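Local structure of afamin (6FAK) at residues Q354-L359 and D378-T383. The protein carries hydrophobic molecules in body fluids, binds vitamin E, and keeps lipidated Wnt proteins soluble and active. Numbering follows the deposited sequence.
With NAG (2-acetamido-2-deoxy-beta-D-glucopyranose), chain D.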
loop_
_atom_site.group_PDB
_atom_site.type_symbol
_atom_site.label_atom_id
_atom_site.label_comp_id
_atom_site.label_asym_id
_atom_site.label_seq_id
_atom_site.Cartn_x
_atom_site.Cartn_y
_atom_site.Cartn_z
ATOM N N GLN A 354 -7.872 18.803 -10.871
ATOM C CA GLN A 354 -6.834 19.822 -10.964
ATOM C C GLN A 354 -6.893 20.628 -12.246
ATOM O O GLN A 354 -6.684 21.863 -12.247
ATOM C CB GLN A 354 -5.449 19.170 -10.851
ATOM C CG GLN A 354 -4.298 20.156 -10.831
ATOM C CD GLN A 354 -4.369 21.046 -9.596
ATOM O OE1 GLN A 354 -4.456 20.532 -8.468
ATOM N NE2 GLN A 354 -4.396 22.366 -9.798
ATOM N N ILE A 355 -7.083 19.926 -13.351
ATOM C CA ILE A 355 -7.258 20.584 -14.652
ATOM C C ILE A 355 -8.444 21.546 -14.636
ATOM O O ILE A 355 -8.339 22.635 -15.171
ATOM C CB ILE A 355 -7.371 19.571 -15.761
ATOM C CG1 ILE A 355 -5.968 18.999 -15.988
ATOM C CG2 ILE A 355 -7.888 20.178 -17.065
ATOM C CD1 ILE A 355 -6.005 17.722 -16.766
ATOM N N TYR A 356 -9.552 21.114 -14.044
ATOM C CA TYR A 356 -10.742 21.981 -13.920
ATOM C C TYR A 356 -10.394 23.223 -13.087
ATOM O O TYR A 356 -10.747 24.353 -13.458
ATOM C CB TYR A 356 -11.931 21.188 -13.346
ATOM C CG TYR A 356 -13.240 21.941 -13.322
ATOM C CD1 TYR A 356 -13.738 22.527 -14.478
ATOM C CD2 TYR A 356 -13.950 22.091 -12.150
ATOM C CE1 TYR A 356 -14.936 23.214 -14.499
ATOM C CE2 TYR A 356 -15.177 22.775 -12.155
ATOM C CZ TYR A 356 -15.638 23.362 -13.339
ATOM O OH TYR A 356 -16.825 24.115 -13.354
ATOM N N LYS A 357 -9.742 23.025 -11.951
ATOM C CA LYS A 357 -9.296 24.130 -11.121
ATOM C C LYS A 357 -8.352 25.134 -11.835
ATOM O O LYS A 357 -8.587 26.351 -11.781
ATOM C CB LYS A 357 -8.628 23.582 -9.868
ATOM C CG LYS A 357 -8.045 24.607 -8.932
ATOM C CD LYS A 357 -7.498 23.868 -7.689
ATOM C CE LYS A 357 -6.956 24.855 -6.663
ATOM N NZ LYS A 357 -6.346 24.122 -5.515
ATOM N N ASP A 358 -7.351 24.621 -12.541
ATOM C CA ASP A 358 -6.455 25.457 -13.381
ATOM C C ASP A 358 -7.200 26.163 -14.522
ATOM O O ASP A 358 -6.954 27.347 -14.790
ATOM C CB ASP A 358 -5.280 24.634 -13.954
ATOM C CG ASP A 358 -4.434 24.003 -12.859
ATOM O OD1 ASP A 358 -4.532 24.461 -11.675
ATOM O OD2 ASP A 358 -3.714 23.009 -13.161
ATOM N N LEU A 359 -8.096 25.450 -15.193
ATOM C CA LEU A 359 -8.909 26.035 -16.254
ATOM C C LEU A 359 -9.677 27.283 -15.759
ATOM O O LEU A 359 -9.705 28.347 -16.441
ATOM C CB LEU A 359 -9.934 24.993 -16.763
ATOM C CG LEU A 359 -11.039 25.583 -17.672
ATOM C CD1 LEU A 359 -10.466 25.623 -19.075
ATOM C CD2 LEU A 359 -12.290 24.757 -17.630
ATOM N N ASP A 378 -13.513 19.119 -23.208
ATOM C CA ASP A 378 -12.452 18.875 -24.201
ATOM C C ASP A 378 -11.092 18.777 -23.547
ATOM O O ASP A 378 -10.244 17.986 -24.003
ATOM C CB ASP A 378 -12.426 19.965 -25.290
ATOM C CG ASP A 378 -13.716 20.021 -26.110
ATOM O OD1 ASP A 378 -14.362 18.981 -26.307
ATOM O OD2 ASP A 378 -14.088 21.094 -26.585
ATOM N N LYS A 379 -10.826 19.599 -22.511
ATOM C CA LYS A 379 -9.595 19.401 -21.764
ATOM C C LYS A 379 -9.575 18.047 -21.055
ATOM O O LYS A 379 -8.560 17.368 -21.085
ATOM C CB LYS A 379 -9.349 20.502 -20.743
ATOM C CG LYS A 379 -9.144 21.832 -21.398
ATOM C CD LYS A 379 -8.238 22.759 -20.599
ATOM C CE LYS A 379 -8.235 24.130 -21.226
ATOM N NZ LYS A 379 -7.233 24.315 -22.307
ATOM N N PHE A 380 -10.689 17.662 -20.430
ATOM C CA PHE A 380 -10.751 16.349 -19.702
ATOM C C PHE A 380 -10.546 15.191 -20.663
ATOM O O PHE A 380 -9.795 14.237 -20.369
ATOM C CB PHE A 380 -12.065 16.149 -18.969
ATOM C CG PHE A 380 -12.484 17.302 -18.051
ATOM C CD1 PHE A 380 -11.559 18.201 -17.502
ATOM C CD2 PHE A 380 -13.808 17.430 -17.698
ATOM C CE1 PHE A 380 -11.970 19.202 -16.640
ATOM C CE2 PHE A 380 -14.230 18.433 -16.855
ATOM C CZ PHE A 380 -13.308 19.335 -16.328
ATOM N N ASN A 381 -11.207 15.292 -21.814
ATOM C CA ASN A 381 -11.127 14.282 -22.880
ATOM C C ASN A 381 -9.705 14.050 -23.370
ATOM O O ASN A 381 -9.274 12.904 -23.462
ATOM C CB ASN A 381 -12.069 14.670 -24.023
ATOM C CG ASN A 381 -12.117 13.623 -25.132
ATOM O OD1 ASN A 381 -11.226 13.580 -26.004
ATOM N ND2 ASN A 381 -13.171 12.767 -25.112
ATOM N N GLU A 382 -8.963 15.131 -23.631
ATOM C CA GLU A 382 -7.551 14.986 -24.062
ATOM C C GLU A 382 -6.660 14.329 -22.989
ATOM O O GLU A 382 -5.869 13.379 -23.276
ATOM C CB GLU A 382 -6.987 16.341 -24.508
ATOM C CG GLU A 382 -5.485 16.385 -24.744
ATOM C CD GLU A 382 -5.021 17.749 -25.204
ATOM O OE1 GLU A 382 -4.130 18.295 -24.519
ATOM O OE2 GLU A 382 -5.557 18.289 -26.214
ATOM N N THR A 383 -6.797 14.771 -21.740
ATOM C CA THR A 383 -5.939 14.202 -20.711
ATOM C C THR A 383 -6.263 12.720 -20.494
ATOM O O THR A 383 -5.372 11.902 -20.385
ATOM C CB THR A 383 -5.953 14.998 -19.395
ATOM O OG1 THR A 383 -5.132 14.331 -18.438
ATOM C CG2 THR A 383 -7.290 15.102 -18.825
HETATM C C1 NAG D . -13.357 11.741 -26.139
HETATM C C2 NAG D . -13.774 10.393 -25.551
HETATM C C3 NAG D . -14.169 9.400 -26.636
HETATM C C4 NAG D . -15.126 10.020 -27.642
HETATM C C5 NAG D . -14.592 11.361 -28.138
HETATM C C6 NAG D . -15.552 12.023 -29.128
HETATM C C7 NAG D . -12.670 9.890 -23.440
HETATM C C8 NAG D . -11.487 9.252 -22.779
HETATM N N2 NAG D . -12.690 9.826 -24.769
HETATM O O3 NAG D . -14.779 8.258 -26.029
HETATM O O4 NAG D . -15.294 9.120 -28.744
HETATM O O5 NAG D . -14.373 12.229 -27.021
HETATM O O6 NAG D . -16.769 12.394 -28.468
HETATM O O7 NAG D . -13.552 10.432 -22.796
#
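Ile-355 points toward the facing helix and touches three of its residues with two different methyls. Ile-355 and Thr-383 reach toward each other tip to tip, Ile-355 CD1 lying 3.6 Å from Thr-383 CG2. The other methyl, Ile-355 CG2, anti to the backbone N, packs 4.0 Å from Lys-379 CB and also meets the edge of the Phe-380 ring at CD1. Phe-380 does not start out toward helix 346-363, but with chi1 at -51° its CG lies beside the backbone N, and the ring reaches Tyr-356. There the ring's edge does the touching: Phe-380 CZ lies 3.7 Å from Tyr-356 CD1, which sits in the plane of the phenylalanine ring, and Phe-380 CE1 is 3.8 Å from Tyr-356 CB. The two segments run roughly antiparallel at 141° with axes 10.2 Å apart, in the all-helical albumin fold, where the long helix 376-417 runs from the second albumin repeat into the third. Helix 326-339 adds Phe-333, stacked on Tyr-356, and Tyr-337, whose ring meets that of Phe-380 nearly perpendicularly. An alanine in place of Phe-380 would probably open a gap beside Tyr-356 and strip the Ile-355 CG2 methyl of its aromatic neighbour. At the more exposed margin the aliphatic part of Lys-379 crosses Leu-359; the modelled approach of Lys-379 CE to Leu-359 CD1 is unusually close and its exact separation doubtful. Asn-381 turns from this interface and carries an N-linked sugar, its ND2 bonded covalently to NAG C1.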